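Local structure of ankyrin repeat family protein (Enterococcus faecalis, 3HRA) at residues T41-A46 with R61-N66; A57-G62 with L88-K93; K20-L25 with D51-K56; S74-A79 with A95-N100; A113-H118 with L144-G149. The protein is of unknown function but, as an ankyrin repeat protein, probably serves as a scaffold that binds other proteins. All coordinates share one frame; numbering follows the deposited sequence.

Contact 1 of 5, residues T41-A46 with R61-N66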
# COMPACT_ATOMS: atom_id res chain seq x y z
N THR A 41 11.58 2.06 10.92
CA THR A 41 12.27 3.35 10.91
C THR A 41 11.31 4.42 11.42
O THR A 41 10.12 4.16 11.56
CB THR A 41 12.66 3.75 9.48
OG1 THR A 41 11.49 3.75 8.66
CG2 THR A 41 13.63 2.79 8.92
N PRO A 42 11.82 5.64 11.69
CA PRO A 42 10.92 6.74 12.04
C PRO A 42 9.86 6.95 10.97
O PRO A 42 8.69 7.21 11.31
CB PRO A 42 11.88 7.93 12.16
CG PRO A 42 13.13 7.31 12.68
CD PRO A 42 13.23 6.01 11.91
N LEU A 43 10.23 6.79 9.70
CA LEU A 43 9.26 6.98 8.63
C LEU A 43 8.16 5.93 8.72
O LEU A 43 6.98 6.26 8.63
CB LEU A 43 9.91 6.98 7.24
CG LEU A 43 8.92 7.08 6.07
CD1 LEU A 43 8.01 8.32 6.12
CD2 LEU A 43 9.67 6.99 4.73
N ASN A 44 8.53 4.67 8.92
CA ASN A 44 7.52 3.63 9.05
C ASN A 44 6.58 3.90 10.24
O ASN A 44 5.37 3.67 10.13
CB ASN A 44 8.16 2.24 9.10
CG ASN A 44 7.37 1.20 8.28
OD1 ASN A 44 6.21 1.42 7.93
ND2 ASN A 44 7.99 0.07 7.98
N ILE A 45 7.11 4.42 11.34
CA ILE A 45 6.27 4.74 12.50
C ILE A 45 5.27 5.82 12.12
O ILE A 45 4.06 5.72 12.40
CB ILE A 45 7.12 5.19 13.72
CG1 ILE A 45 7.93 4.01 14.26
CG2 ILE A 45 6.24 5.78 14.82
CD1 ILE A 45 9.06 4.40 15.14
N ALA A 46 5.76 6.86 11.45
CA ALA A 46 4.89 7.95 10.99
C ALA A 46 3.79 7.45 10.05
O ALA A 46 2.66 7.92 10.12
CB ALA A 46 5.71 9.05 10.33
N ARG A 61 14.15 14.47 3.87
CA ARG A 61 15.50 14.28 4.39
C ARG A 61 16.14 12.96 3.95
O ARG A 61 17.18 12.58 4.46
CB ARG A 61 15.52 14.36 5.92
CG ARG A 61 15.76 15.75 6.46
CD ARG A 61 17.24 16.14 6.35
NE ARG A 61 18.01 15.80 7.54
CZ ARG A 61 18.84 14.76 7.63
NH1 ARG A 61 18.99 13.95 6.60
NH2 ARG A 61 19.52 14.54 8.75
N GLY A 62 15.49 12.26 3.03
CA GLY A 62 16.08 11.08 2.41
C GLY A 62 15.73 9.73 3.02
O GLY A 62 16.39 8.74 2.72
N ALA A 63 14.69 9.67 3.85
CA ALA A 63 14.25 8.41 4.45
C ALA A 63 13.89 7.40 3.35
O ALA A 63 13.30 7.75 2.33
CB ALA A 63 13.05 8.65 5.39
N ASP A 64 14.25 6.15 3.57
CA ASP A 64 14.05 5.11 2.56
C ASP A 64 12.62 4.58 2.64
O ASP A 64 12.25 3.95 3.63
CB ASP A 64 15.04 3.98 2.82
CG ASP A 64 15.02 2.91 1.74
OD1 ASP A 64 14.17 2.95 0.83
OD2 ASP A 64 15.89 2.02 1.83
N ILE A 65 11.81 4.85 1.61
CA ILE A 65 10.41 4.43 1.63
C ILE A 65 10.28 2.91 1.44
O ILE A 65 9.20 2.34 1.61
CB ILE A 65 9.54 5.17 0.58
CG1 ILE A 65 10.01 4.83 -0.84
CG2 ILE A 65 9.55 6.70 0.83
CD1 ILE A 65 8.96 5.07 -1.91
N ASN A 66 11.38 2.26 1.10
CA ASN A 66 11.36 0.83 0.81
C ASN A 66 11.98 -0.06 1.90
O ASN A 66 12.12 -1.26 1.72
CB ASN A 66 12.06 0.56 -0.54
CG ASN A 66 11.40 1.28 -1.68
OD1 ASN A 66 10.23 1.08 -1.94
ND2 ASN A 66 12.16 2.15 -2.38
O HOH W 1 12.39 4.62 6.26

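Contact 2 of 5, residues A57-G62 with L88-K93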
# COMPACT_ATOMS: atom_id res chain seq x y z
N ALA A 57 8.41 15.31 6.14
CA ALA A 57 9.72 15.80 6.61
C ALA A 57 10.82 14.75 6.46
O ALA A 57 11.96 15.07 6.07
CB ALA A 57 9.64 16.27 8.07
N LEU A 58 10.49 13.50 6.76
CA LEU A 58 11.47 12.42 6.72
C LEU A 58 11.81 12.07 5.28
O LEU A 58 12.98 11.84 4.95
CB LEU A 58 10.95 11.19 7.48
CG LEU A 58 10.94 11.36 9.00
CD1 LEU A 58 10.08 10.31 9.69
CD2 LEU A 58 12.37 11.33 9.55
N ILE A 59 10.80 12.03 4.42
CA ILE A 59 11.02 11.75 3.00
C ILE A 59 11.90 12.83 2.37
O ILE A 59 12.79 12.54 1.57
CB ILE A 59 9.69 11.60 2.23
CG1 ILE A 59 9.00 10.30 2.65
CG2 ILE A 59 9.95 11.57 0.75
CD1 ILE A 59 7.50 10.25 2.30
N ASP A 60 11.65 14.09 2.73
CA ASP A 60 12.48 15.19 2.23
C ASP A 60 13.93 15.07 2.70
O ASP A 60 14.83 15.56 2.04
CB ASP A 60 11.92 16.54 2.68
CG ASP A 60 10.62 16.92 1.97
OD1 ASP A 60 10.19 16.22 1.02
OD2 ASP A 60 10.03 17.95 2.37
N ARG A 61 14.15 14.47 3.87
CA ARG A 61 15.50 14.28 4.39
C ARG A 61 16.14 12.96 3.95
O ARG A 61 17.18 12.58 4.46
CB ARG A 61 15.52 14.36 5.92
CG ARG A 61 15.76 15.75 6.46
CD ARG A 61 17.24 16.14 6.35
NE ARG A 61 18.01 15.80 7.54
CZ ARG A 61 18.84 14.76 7.63
NH1 ARG A 61 18.99 13.95 6.60
NH2 ARG A 61 19.52 14.54 8.75
N GLY A 62 15.49 12.26 3.03
CA GLY A 62 16.08 11.08 2.41
C GLY A 62 15.73 9.73 3.02
O GLY A 62 16.39 8.74 2.72
N LEU A 88 0.97 8.46 0.55
CA LEU A 88 1.21 7.72 -0.68
C LEU A 88 1.40 8.66 -1.87
O LEU A 88 2.33 8.49 -2.66
CB LEU A 88 0.06 6.75 -0.98
CG LEU A 88 0.22 5.92 -2.25
CD1 LEU A 88 1.49 5.07 -2.19
CD2 LEU A 88 -1.03 5.04 -2.45
N ALA A 89 0.51 9.63 -2.00
CA ALA A 89 0.64 10.63 -3.05
C ALA A 89 2.01 11.33 -2.99
O ALA A 89 2.66 11.56 -4.02
CB ALA A 89 -0.49 11.64 -2.97
N TYR A 90 2.45 11.67 -1.78
CA TYR A 90 3.74 12.31 -1.60
C TYR A 90 4.88 11.38 -2.03
O TYR A 90 5.81 11.80 -2.73
CB TYR A 90 3.93 12.78 -0.16
CG TYR A 90 4.96 13.87 -0.01
CD1 TYR A 90 4.65 15.19 -0.31
CD2 TYR A 90 6.25 13.57 0.43
CE1 TYR A 90 5.59 16.20 -0.17
CE2 TYR A 90 7.20 14.57 0.58
CZ TYR A 90 6.86 15.87 0.27
OH TYR A 90 7.81 16.86 0.42
N MET A 91 4.80 10.12 -1.60
CA MET A 91 5.81 9.13 -1.97
C MET A 91 5.92 8.97 -3.48
O MET A 91 7.01 8.90 -4.02
CB MET A 91 5.50 7.78 -1.34
CG MET A 91 5.68 7.75 0.16
SD MET A 91 5.14 6.15 0.79
CE MET A 91 5.77 6.18 2.48
N LEU A 92 4.78 8.91 -4.15
CA LEU A 92 4.76 8.76 -5.62
C LEU A 92 5.36 9.97 -6.35
O LEU A 92 5.78 9.85 -7.51
CB LEU A 92 3.33 8.49 -6.11
CG LEU A 92 2.78 7.13 -5.68
CD1 LEU A 92 1.29 6.99 -6.02
CD2 LEU A 92 3.60 6.02 -6.32
N LYS A 93 5.41 11.12 -5.69
CA LYS A 93 6.01 12.32 -6.28
C LYS A 93 7.46 12.56 -5.85
O LYS A 93 8.23 13.16 -6.61
CB LYS A 93 5.21 13.57 -5.90
CG LYS A 93 3.79 13.63 -6.44
CD LYS A 93 3.11 14.91 -5.92
CE LYS A 93 1.59 14.76 -5.89
NZ LYS A 93 0.93 15.79 -5.03

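Contact 3 of 5, residues K20-L25 with D51-K56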
# COMPACT_ATOMS: atom_id res chain seq x y z
N LYS A 20 9.65 18.28 17.44
CA LYS A 20 10.89 17.57 17.83
C LYS A 20 11.53 16.84 16.64
O LYS A 20 12.75 16.84 16.50
CB LYS A 20 10.62 16.58 18.97
CG LYS A 20 11.88 15.93 19.57
CD LYS A 20 12.81 16.97 20.18
CE LYS A 20 14.01 16.31 20.85
NZ LYS A 20 14.83 17.26 21.64
N VAL A 21 10.71 16.20 15.80
CA VAL A 21 11.20 15.59 14.56
C VAL A 21 11.95 16.59 13.69
O VAL A 21 13.07 16.31 13.25
CB VAL A 21 10.07 14.94 13.75
CG1 VAL A 21 10.57 14.60 12.33
CG2 VAL A 21 9.60 13.70 14.45
N LYS A 22 11.36 17.75 13.47
CA LYS A 22 11.97 18.76 12.61
C LYS A 22 13.24 19.32 13.23
O LYS A 22 14.20 19.60 12.51
CB LYS A 22 10.97 19.87 12.27
CG LYS A 22 9.89 19.39 11.35
CD LYS A 22 8.82 20.45 11.09
CE LYS A 22 7.97 20.06 9.90
NZ LYS A 22 7.05 21.16 9.46
N GLU A 23 13.24 19.47 14.56
CA GLU A 23 14.42 19.88 15.30
C GLU A 23 15.58 18.92 15.04
O GLU A 23 16.69 19.34 14.74
CB GLU A 23 14.13 19.96 16.81
CG GLU A 23 15.39 20.13 17.67
CD GLU A 23 15.20 19.63 19.11
OE1 GLU A 23 14.42 20.27 19.83
OE2 GLU A 23 15.84 18.61 19.51
N ILE A 24 15.32 17.62 15.17
CA ILE A 24 16.38 16.63 14.98
C ILE A 24 16.87 16.61 13.54
O ILE A 24 18.07 16.49 13.29
CB ILE A 24 15.92 15.23 15.40
CG1 ILE A 24 15.67 15.17 16.92
CG2 ILE A 24 16.95 14.17 14.97
CD1 ILE A 24 14.86 13.96 17.35
N LEU A 25 15.96 16.75 12.59
CA LEU A 25 16.31 16.65 11.17
C LEU A 25 17.17 17.83 10.71
O LEU A 25 17.81 17.77 9.65
CB LEU A 25 15.05 16.55 10.31
CG LEU A 25 14.28 15.24 10.43
CD1 LEU A 25 13.03 15.25 9.56
CD2 LEU A 25 15.20 14.05 10.07
N ASP A 51 0.92 10.26 10.55
CA ASP A 51 1.46 11.58 10.83
C ASP A 51 2.05 12.13 9.53
O ASP A 51 3.23 11.92 9.22
CB ASP A 51 2.48 11.54 11.96
CG ASP A 51 1.83 11.39 13.33
OD1 ASP A 51 0.63 11.70 13.50
OD2 ASP A 51 2.54 10.97 14.26
N ILE A 52 1.21 12.83 8.79
CA ILE A 52 1.53 13.22 7.43
C ILE A 52 2.73 14.19 7.36
O ILE A 52 3.62 14.04 6.52
CB ILE A 52 0.29 13.83 6.74
CG1 ILE A 52 -0.81 12.77 6.62
CG2 ILE A 52 0.64 14.38 5.39
CD1 ILE A 52 -2.19 13.32 6.16
N GLU A 53 2.75 15.18 8.24
CA GLU A 53 3.81 16.18 8.17
C GLU A 53 5.16 15.57 8.56
O GLU A 53 6.19 15.87 7.95
CB GLU A 53 3.47 17.39 9.05
CG GLU A 53 4.52 18.51 9.00
CD GLU A 53 4.70 19.12 7.60
OE1 GLU A 53 5.63 19.94 7.44
OE2 GLU A 53 3.91 18.79 6.67
N ILE A 54 5.16 14.70 9.57
CA ILE A 54 6.37 14.00 9.96
C ILE A 54 6.87 13.15 8.79
O ILE A 54 8.06 13.15 8.48
CB ILE A 54 6.15 13.14 11.24
CG1 ILE A 54 6.01 14.05 12.46
CG2 ILE A 54 7.30 12.12 11.42
CD1 ILE A 54 5.67 13.32 13.75
N ALA A 55 5.95 12.43 8.16
CA ALA A 55 6.32 11.57 7.04
C ALA A 55 6.93 12.39 5.90
O ALA A 55 7.95 12.01 5.33
CB ALA A 55 5.11 10.73 6.56
N LYS A 56 6.30 13.51 5.57
CA LYS A 56 6.84 14.39 4.51
C LYS A 56 8.24 14.89 4.89
O LYS A 56 9.16 14.88 4.06
CB LYS A 56 5.90 15.56 4.24
CG LYS A 56 4.58 15.17 3.56
CD LYS A 56 3.65 16.39 3.44
CE LYS A 56 2.41 16.04 2.62
NZ LYS A 56 1.45 17.18 2.62

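Contact 4 of 5, residues S74-A79 with A95-N100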
# COMPACT_ATOMS: atom_id res chain seq x y z
N SER A 74 7.34 -2.15 4.24
CA SER A 74 8.07 -0.90 4.13
C SER A 74 7.05 0.23 4.30
O SER A 74 5.83 -0.03 4.27
CB SER A 74 8.70 -0.80 2.75
OG SER A 74 7.69 -0.78 1.76
N PRO A 75 7.53 1.47 4.48
CA PRO A 75 6.61 2.62 4.54
C PRO A 75 5.70 2.69 3.29
O PRO A 75 4.49 2.94 3.42
CB PRO A 75 7.56 3.83 4.59
CG PRO A 75 8.80 3.27 5.33
CD PRO A 75 8.93 1.85 4.79
N TYR A 76 6.27 2.45 2.11
CA TYR A 76 5.50 2.44 0.86
C TYR A 76 4.42 1.35 0.83
O TYR A 76 3.26 1.62 0.52
CB TYR A 76 6.45 2.27 -0.33
CG TYR A 76 5.74 2.14 -1.65
CD1 TYR A 76 5.14 3.24 -2.25
CD2 TYR A 76 5.68 0.92 -2.31
CE1 TYR A 76 4.47 3.12 -3.47
CE2 TYR A 76 5.02 0.79 -3.53
CZ TYR A 76 4.41 1.90 -4.10
OH TYR A 76 3.77 1.78 -5.31
N LEU A 77 4.80 0.12 1.14
CA LEU A 77 3.86 -0.99 1.10
C LEU A 77 2.72 -0.77 2.09
O LEU A 77 1.57 -1.08 1.79
CB LEU A 77 4.59 -2.31 1.38
CG LEU A 77 5.38 -2.90 0.21
CD1 LEU A 77 6.33 -4.00 0.67
CD2 LEU A 77 4.44 -3.41 -0.90
N TYR A 78 3.06 -0.24 3.27
CA TYR A 78 2.07 -0.01 4.31
C TYR A 78 1.14 1.16 3.93
O TYR A 78 -0.08 1.06 4.04
CB TYR A 78 2.75 0.23 5.66
CG TYR A 78 1.78 0.18 6.81
CD1 TYR A 78 1.53 -1.01 7.47
CD2 TYR A 78 1.07 1.32 7.20
CE1 TYR A 78 0.62 -1.07 8.52
CE2 TYR A 78 0.15 1.27 8.25
CZ TYR A 78 -0.06 0.08 8.91
OH TYR A 78 -0.97 0.03 9.94
N ALA A 79 1.73 2.25 3.46
CA ALA A 79 0.91 3.40 3.04
C ALA A 79 -0.13 3.01 1.97
O ALA A 79 -1.29 3.42 2.03
CB ALA A 79 1.79 4.53 2.54
N ALA A 95 9.71 10.21 -4.10
CA ALA A 95 10.55 9.06 -3.82
C ALA A 95 10.37 8.01 -4.92
O ALA A 95 9.56 8.19 -5.83
CB ALA A 95 10.22 8.48 -2.45
N THR A 96 11.14 6.93 -4.84
CA THR A 96 11.13 5.92 -5.89
C THR A 96 10.81 4.56 -5.27
O THR A 96 11.65 3.96 -4.60
CB THR A 96 12.50 5.82 -6.63
OG1 THR A 96 12.84 7.09 -7.21
CG2 THR A 96 12.44 4.74 -7.74
N PRO A 97 9.58 4.08 -5.47
CA PRO A 97 9.20 2.78 -4.91
C PRO A 97 10.01 1.65 -5.53
O PRO A 97 10.32 1.69 -6.73
CB PRO A 97 7.73 2.64 -5.31
CG PRO A 97 7.26 4.06 -5.56
CD PRO A 97 8.45 4.78 -6.11
N ASP A 98 10.36 0.67 -4.71
CA ASP A 98 11.09 -0.52 -5.18
C ASP A 98 10.07 -1.64 -5.40
O ASP A 98 9.59 -2.25 -4.44
CB ASP A 98 12.13 -0.96 -4.13
CG ASP A 98 12.99 -2.16 -4.60
OD1 ASP A 98 12.62 -2.84 -5.58
OD2 ASP A 98 14.03 -2.44 -3.95
N LEU A 99 9.76 -1.93 -6.65
CA LEU A 99 8.71 -2.91 -6.91
C LEU A 99 9.18 -4.38 -6.83
O LEU A 99 8.40 -5.30 -7.10
CB LEU A 99 8.02 -2.62 -8.25
CG LEU A 99 7.44 -1.22 -8.45
CD1 LEU A 99 6.53 -1.22 -9.66
CD2 LEU A 99 6.68 -0.75 -7.22
N ASN A 100 10.44 -4.60 -6.46
CA ASN A 100 10.89 -5.96 -6.16
C ASN A 100 10.75 -6.32 -4.68
O ASN A 100 11.07 -7.45 -4.27
CB ASN A 100 12.33 -6.20 -6.62
CG ASN A 100 12.46 -6.18 -8.12
OD1 ASN A 100 11.63 -6.75 -8.85
ND2 ASN A 100 13.51 -5.52 -8.61

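Contact 5 of 5, residues A113-H118 with L144-G149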
# COMPACT_ATOMS: atom_id res chain seq x y z
N ALA A 113 -4.55 -2.60 -1.15
CA ALA A 113 -5.35 -1.37 -1.27
C ALA A 113 -6.75 -1.71 -1.79
O ALA A 113 -7.75 -1.20 -1.29
CB ALA A 113 -4.67 -0.36 -2.19
N ALA A 114 -6.82 -2.57 -2.80
CA ALA A 114 -8.11 -2.98 -3.35
C ALA A 114 -8.91 -3.84 -2.37
O ALA A 114 -10.11 -3.61 -2.19
CB ALA A 114 -7.94 -3.70 -4.69
N GLU A 115 -8.26 -4.82 -1.73
CA GLU A 115 -8.95 -5.72 -0.81
C GLU A 115 -9.54 -4.93 0.34
O GLU A 115 -10.65 -5.20 0.79
CB GLU A 115 -8.01 -6.79 -0.28
CG GLU A 115 -8.67 -7.81 0.67
CD GLU A 115 -8.45 -7.49 2.15
OE1 GLU A 115 -7.29 -7.29 2.55
OE2 GLU A 115 -9.43 -7.47 2.92
N LYS A 116 -8.78 -3.94 0.81
CA LYS A 116 -9.18 -3.18 1.98
C LYS A 116 -10.10 -2.01 1.67
O LYS A 116 -10.50 -1.26 2.57
CB LYS A 116 -7.95 -2.73 2.78
CG LYS A 116 -7.21 -3.90 3.43
CD LYS A 116 -5.84 -3.49 3.90
CE LYS A 116 -5.24 -4.51 4.87
NZ LYS A 116 -5.60 -5.90 4.53
N GLY A 117 -10.48 -1.87 0.40
CA GLY A 117 -11.46 -0.87 -0.02
C GLY A 117 -10.95 0.55 -0.17
O GLY A 117 -11.74 1.49 -0.22
N HIS A 118 -9.63 0.71 -0.25
CA HIS A 118 -9.04 2.04 -0.33
C HIS A 118 -8.98 2.52 -1.77
O HIS A 118 -7.93 2.52 -2.40
CB HIS A 118 -7.65 2.01 0.30
CG HIS A 118 -7.70 1.72 1.76
ND1 HIS A 118 -6.99 0.68 2.35
CD2 HIS A 118 -8.43 2.29 2.75
CE1 HIS A 118 -7.25 0.66 3.64
NE2 HIS A 118 -8.13 1.62 3.91
N LEU A 144 -8.02 -7.68 -8.47
CA LEU A 144 -9.40 -7.97 -8.85
C LEU A 144 -10.00 -9.15 -8.07
O LEU A 144 -11.13 -9.06 -7.57
CB LEU A 144 -9.49 -8.24 -10.35
CG LEU A 144 -10.90 -8.44 -10.87
CD1 LEU A 144 -11.74 -7.15 -10.74
CD2 LEU A 144 -10.85 -8.93 -12.32
N ILE A 145 -9.27 -10.25 -8.00
CA ILE A 145 -9.74 -11.43 -7.29
C ILE A 145 -10.00 -11.13 -5.82
O ILE A 145 -11.02 -11.54 -5.28
CB ILE A 145 -8.77 -12.63 -7.45
CG1 ILE A 145 -8.85 -13.18 -8.88
CG2 ILE A 145 -9.14 -13.72 -6.47
CD1 ILE A 145 -7.74 -14.13 -9.25
N GLU A 146 -9.08 -10.41 -5.18
CA GLU A 146 -9.28 -10.08 -3.77
C GLU A 146 -10.49 -9.17 -3.59
O GLU A 146 -11.30 -9.37 -2.68
CB GLU A 146 -8.02 -9.46 -3.13
CG GLU A 146 -6.84 -10.43 -3.03
CD GLU A 146 -5.95 -10.17 -1.80
OE1 GLU A 146 -6.19 -9.19 -1.05
OE2 GLU A 146 -5.01 -10.95 -1.57
N ALA A 147 -10.61 -8.15 -4.45
CA ALA A 147 -11.74 -7.22 -4.37
C ALA A 147 -13.09 -7.93 -4.52
O ALA A 147 -14.09 -7.51 -3.93
CB ALA A 147 -11.61 -6.10 -5.40
N VAL A 148 -13.13 -9.00 -5.32
CA VAL A 148 -14.36 -9.76 -5.55
C VAL A 148 -14.56 -10.87 -4.51
O VAL A 148 -15.60 -10.94 -3.87
CB VAL A 148 -14.37 -10.41 -6.94
CG1 VAL A 148 -15.58 -11.35 -7.08
CG2 VAL A 148 -14.43 -9.33 -8.02
N GLY A 149 -13.54 -11.72 -4.34
CA GLY A 149 -13.70 -12.96 -3.61
C GLY A 149 -13.53 -12.88 -2.11
O GLY A 149 -14.09 -13.69 -1.36

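Contact 1 of 5, residues T41-A46 with R61-N66
With chi1 at 176° and chi2 at 57°, Leu-43 swings CG away from its backbone N and carries CD2 off the first turn of helix 42-49 to Ala-63 and Ile-65. This is the ankyrin repeat: the start of a first helix packs on the chain that leaves the second, helix 52-60, and both segments fall in the predicted repeat 38-70. One methyl does most of the touching. Leu-43 CD2 lies 3.8 Å from Ala-63 CB and 3.9 Å from Ile-65 CG2, a branch carried alongside the leucine by a side chain that runs the same way. Ala-55 and Pro-75 also border Leu-43, and the contact is buried.

The helix start is fixed by Thr-41, the N-cap. Its OG1 accepts from Asn-44 N in a nearly straight bond (3.1 Å, 167°). Past helix 52-60 the chain turns at Gly-62, the positive-phi residue of a Schellman motif, and then forms an Asx turn in which Asp-64 OD1 accepts from Asn-66 N at 2.9 Å, from above the carboxylate plane. One water joins the two segments: it accepts from Thr-41 OG1 at 2.7 Å and donates to Asp-64 O, also at 2.7 Å.

Contact 2 of 5, residues A57-G62 with L88-K93
The ring of Tyr-90 meets segment 57-62 with its edge: Asp-60 OD1 lies in the ring plane at the hydroxyl end, and Ile-59 CD1 lies near the plane, 4.0 Å from Tyr-90 CD2. The ring also stacks with His-94 of its own helix. The Asp-60 carboxylate is turned 47° from the tyrosine ring. Tyr-90 OH donates to Asp-60 OD1 at 2.5 Å, a short bond that uses the syn lone pair, on the side of the carboxylate's other oxygen. Asp-60 OD2 stays 3.1 Å from Tyr-90 OH.

Beneath this polar pair the contact is apolar. Ile-59 slides past Tyr-90 in the opposite direction and crosses Met-91 at about a right angle, with CD1 3.8 Å from Met-91 CG. Its chi1 of -70° sets CG1 anti to the carbonyl carbon, which aims CD1 at both partners. Asp-60 is exposed, whereas Ile-59 and Met-91 are buried, so polarity falls from the surface inward.

The arrangement is that of an ankyrin stack, in which the neighbouring helices 52-60 and 85-94 lie side by side. Ile-59 also touches Leu-43 of helix 42-49, and Met-91 reaches Val-47 there and Pro-75 and Ala-79 of helix 75-81.

Contact 3 of 5, residues K20-L25 with D51-K56
The charged part of the contact is a salt bridge between Lys-22 and Glu-53, both exposed. Lys-22 NZ donates at 2.8 Å to Glu-53 OE1, which accepts through its anti lone pair, the one directed away from OE2. The two side chains cross at about a right angle. The lysine stays extended beyond CG, which lets it span the distance between helices, while the glutamate folds at chi2 (62°) to bring its carboxylate back toward the amine. Aliphatic atoms join in as well, since Lys-22 CE lies 3.9 Å from Glu-53 CG.

Both partners belong to neighbouring helices of the ankyrin stack, 18-25 and 52-60, whose closest CA pair is Val-21 with Ile-54 at 6.9 Å. The bridge therefore runs from helix to helix on the outer surface of the array, where solvent would weaken its electrostatic part.

The apolar part lies deeper, between Val-21 and Ile-54, both buried. Val-21 CG2 is the atom that touches: it meets Ile-54 CD1 at 4.0 Å and Ile-54 CG2 at 4.1 Å, and so touches both branches of the isoleucine as the side chains cross at about a right angle. Ala-12 of helix 8-14 touches Val-21, and Ala-46 of helix 42-49 touches Ile-54.

Within segment 20-25, a second salt bridge places Lys-20 NZ 2.7 Å from Glu-23 OE2, which Tyr-4 OH also contacts by a hydrogen bond.

Contact 4 of 5, residues S74-A79 with A95-N100
The hydroxyl of Tyr-76, whose ring lies against Pro-97, is hydrogen-bonded to Glu-131 OE2, so the polar end of this buried residue is tied to a part of the chain beyond both segments. The setting is an ankyrin repeat array: Tyr-76 stands on the first turn of helix 75-81, and Pro-97 belongs to the extended chain that follows helix 85-94. The two residues also form the closest CA pair of the contact, 6.9 Å apart.

The main interaction is a CH-pi contact. Pro-97 CB sits 3.6 Å from the centroid of the Tyr-76 ring and only 13° off the ring normal, which places it over the middle of one face. Pro-97 CG is displaced toward one side of that face, 3.6 Å from Tyr-76 CE1. With chi1 at 176°, the tyrosine CG lies anti to the backbone N, and the ring meets the proline with one face. Leu-99 adds a looser apolar touch, its CD2 lying 4.3 Å from Tyr-76 CE2, at an oblique position relative to the ring. Leu-88 of helix 85-94 packs on Tyr-76 too.

Each segment has its own polar framework. Ser-74 is the N-cap of helix 75-81, and its OG accepts from Leu-77 N in a nearly straight bond. Asn-66 grips the other segment, with OD1 bonded to Asp-98 N and ND2 to Thr-96 O. Asp-98 forms an Asx turn: its OD1 accepts from Asn-100 N at 2.9 Å, on the anti side and 35° out of the carboxylate plane.

Contact 5 of 5, residues A113-H118 with L144-G149
Glu-115 and Glu-146 make the tight part of this contact, and it is the aliphatic root of one that meets the carboxylate of the other. Glu-146 OE1 lies 3.1 Å from Glu-115 CB and 3.3 Å from Glu-115 CG, while the two CB atoms are 3.9 Å apart. Glu-146 bends at chi2 (-148°), which turns OE1 onto the Glu-115 stem, and the two carboxylate planes stand 54° apart.

Packing is looser at the alanines. Ala-114 CB and Ala-147 CB are 4.4 Å apart, a distant apolar touch, and Ile-160 of helix 155-166 covers Ala-147. These small side chains lie where helices 110-115 and 143-149 of the ankyrin array come close, with Glu-115 CA and Ala-147 CA only 4.8 Å apart.

On the partly exposed side, Lys-116 NZ donates to Glu-115 OE1 at 3.0 Å, close to the syn direction, just before the Schellman motif at Gly-117 closes the helix. Arg-151 forms a salt bridge with Glu-115 OE2, so each carboxylate oxygen of Glu-115 has a basic partner.

Glu-115 OE1 and Glu-146 OE1 approach to 4.2 Å, like charges that would raise each other's proton affinity. The lysine and arginine on Glu-115 probably offset this, keeping that carboxylate charged, whereas the buried Glu-146 may be the one whose ionisation is more readily shifted.

How the contacts relate
Contacts 1 to 4 form a connected set, although contact 3 does not touch contact 4, and contact 5 stands apart. Contacts 2 and 3 use opposite ends of helix 52-60, and contact 1 shares Arg-61 and Gly-62 with contact 2. Contacts 1 and 4 are buried joins between a helix start and the chain after the next helix, their direct contacts apolar, with a water bridge in contact 1, and flanked by N-caps and Asx turns; Asn-66 bonds directly link them. Contacts 2 and 3 instead pair neighbouring helices, with buried apolar pairs beneath more exposed polar ones, a tyrosine-carboxylate hydrogen bond in one and a salt bridge in the other. Contact 5 pairs helices 110-115 and 143-149 and alone brings like charges together.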